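Local coordinates for glutamyl-tRNA synthetase (Methanothermobacter thermautotrophicus, PDB 3AII), which probably activates glutamate with ATP and attaches it to tRNA(Glu), and is a non-discriminating enzyme of the archaeal type, at residues Y404-D409 / E532-A537. Numbering follows the deposited sequence. Where two conformers were deposited one is given.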
# COMPACT_ATOMS: atom_id res chain seq x y z
N TYR A 404 -23.52 11.57 -10.74
CA TYR A 404 -24.84 10.94 -10.67
C TYR A 404 -25.46 11.15 -9.29
O TYR A 404 -24.74 11.35 -8.31
CB TYR A 404 -24.72 9.43 -10.94
CG TYR A 404 -24.11 9.12 -12.29
CD1 TYR A 404 -24.92 9.03 -13.43
CD2 TYR A 404 -22.74 8.97 -12.44
CE1 TYR A 404 -24.36 8.76 -14.68
CE2 TYR A 404 -22.18 8.71 -13.68
CZ TYR A 404 -23.00 8.60 -14.79
OH TYR A 404 -22.42 8.35 -16.01
N PHE A 405 -26.79 11.05 -9.22
CA PHE A 405 -27.51 11.07 -7.94
C PHE A 405 -27.73 9.64 -7.45
O PHE A 405 -28.45 8.87 -8.10
CB PHE A 405 -28.88 11.75 -8.09
CG PHE A 405 -28.83 13.25 -8.27
CD1 PHE A 405 -27.75 13.99 -7.81
CD2 PHE A 405 -29.89 13.91 -8.89
CE1 PHE A 405 -27.72 15.38 -7.98
CE2 PHE A 405 -29.86 15.30 -9.05
CZ PHE A 405 -28.78 16.03 -8.59
N PHE A 406 -27.13 9.30 -6.31
CA PHE A 406 -27.37 8.05 -5.61
C PHE A 406 -28.00 8.41 -4.28
O PHE A 406 -27.41 9.13 -3.49
CB PHE A 406 -26.05 7.29 -5.39
CG PHE A 406 -26.13 6.16 -4.38
CD1 PHE A 406 -26.80 4.98 -4.69
CD2 PHE A 406 -25.52 6.28 -3.13
CE1 PHE A 406 -26.87 3.93 -3.77
CE2 PHE A 406 -25.58 5.24 -2.21
CZ PHE A 406 -26.25 4.07 -2.52
N ALA A 407 -29.22 7.92 -4.04
CA ALA A 407 -29.91 8.16 -2.79
C ALA A 407 -29.76 6.94 -1.88
O ALA A 407 -30.40 5.92 -2.10
CB ALA A 407 -31.39 8.45 -3.05
N ALA A 408 -28.89 7.07 -0.88
CA ALA A 408 -28.68 6.02 0.12
C ALA A 408 -29.91 5.91 1.02
O ALA A 408 -30.51 6.92 1.36
CB ALA A 408 -27.48 6.37 0.96
N ASP A 409 -30.25 4.69 1.43
CA ASP A 409 -31.39 4.44 2.33
C ASP A 409 -32.59 5.29 1.93
O ASP A 409 -33.11 6.08 2.71
CB ASP A 409 -31.00 4.71 3.78
CG ASP A 409 -29.98 3.70 4.30
OD1 ASP A 409 -29.96 2.55 3.82
OD2 ASP A 409 -29.18 4.08 5.19
N GLU A 532 -23.19 12.52 -6.18
CA GLU A 532 -23.25 13.89 -5.69
C GLU A 532 -23.79 13.95 -4.26
O GLU A 532 -24.74 13.25 -3.93
CB GLU A 532 -24.11 14.74 -6.60
CG GLU A 532 -23.55 14.81 -8.03
CD GLU A 532 -24.10 15.99 -8.79
OE1 GLU A 532 -23.78 17.14 -8.40
OE2 GLU A 532 -24.84 15.78 -9.76
N ARG A 533 -23.15 14.79 -3.45
CA ARG A 533 -23.53 14.96 -2.05
C ARG A 533 -23.35 13.68 -1.23
O ARG A 533 -23.88 13.57 -0.12
CB ARG A 533 -24.98 15.47 -1.93
CG ARG A 533 -25.25 16.79 -2.67
CD ARG A 533 -26.65 17.38 -2.34
NE ARG A 533 -26.76 17.82 -0.94
CZ ARG A 533 -27.43 17.16 -0.00
NH1 ARG A 533 -27.46 17.62 1.24
NH2 ARG A 533 -28.07 16.04 -0.30
N PHE A 534 -22.62 12.72 -1.78
CA PHE A 534 -22.36 11.47 -1.07
C PHE A 534 -20.86 11.16 -1.06
O PHE A 534 -20.23 11.11 -0.00
CB PHE A 534 -23.20 10.34 -1.67
CG PHE A 534 -23.09 9.03 -0.92
CD1 PHE A 534 -23.78 8.84 0.26
CD2 PHE A 534 -22.28 8.01 -1.41
CE1 PHE A 534 -23.67 7.63 0.96
CE2 PHE A 534 -22.16 6.80 -0.71
CZ PHE A 534 -22.87 6.62 0.46
N GLY A 535 -20.27 10.97 -2.24
CA GLY A 535 -18.83 10.78 -2.33
C GLY A 535 -18.38 10.26 -3.69
O GLY A 535 -19.20 9.92 -4.53
N PHE A 536 -17.07 10.20 -3.89
CA PHE A 536 -16.52 9.58 -5.10
C PHE A 536 -16.44 8.09 -4.88
O PHE A 536 -16.22 7.63 -3.75
CB PHE A 536 -15.13 10.13 -5.39
CG PHE A 536 -15.13 11.59 -5.76
CD1 PHE A 536 -15.24 11.97 -7.08
CD2 PHE A 536 -15.04 12.57 -4.79
CE1 PHE A 536 -15.24 13.31 -7.43
CE2 PHE A 536 -15.05 13.91 -5.13
CZ PHE A 536 -15.15 14.28 -6.45
N ALA A 537 -16.64 7.31 -5.94
CA ALA A 537 -16.63 5.85 -5.81
C ALA A 537 -16.33 5.19 -7.14
O ALA A 537 -16.67 5.71 -8.20
CB ALA A 537 -17.99 5.36 -5.29
O HOH W 1 -25.29 10.67 -4.65
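Phe406 turns the edge of its ring toward the face of Phe534, a T-shaped pair with centroids 5.3 Å apart and planes at 71°. In both residues CG stands anti to the backbone N, which carries the two rings between the two segments. CE2 of Phe406 comes within 4.0 Å of CE2 of Phe534. The CB methyl of Ala408 points toward Phe534 and meets its CE1 at 4.0 Å, so a small apolar residue suits a place this close to the ring; Val504 touches both phenylalanines. The segments lie in one of the two C-terminal anticodon-binding beta-barrels, as in the related glutaminyl-tRNA synthetase, closed where strand 402-408 pairs with strand 528-531. That pairing finishes with Glu532 N donating to Tyr404 O at 2.9 Å, nearly along the C=O axis. Beyond it a water joins the segments, accepting from Phe406 N and donating to Glu532 O at 2.7 Å. Phe534 and Gly535 form a classic beta bulge opposite Leu531; a CB on Gly535 would be jammed against Phe534 O, hence glycine. On the other side of strand 402-408, Phe405 crosses Glu532 obliquely, its CE1 3.4 Å from OE2, with ring and carboxylate planes 26° apart. Arg426 holds OE1 and Arg438 OE2, which should offset the negative charge and let an acid be buried here; Arg438 also makes a cation-pi contact with Phe405.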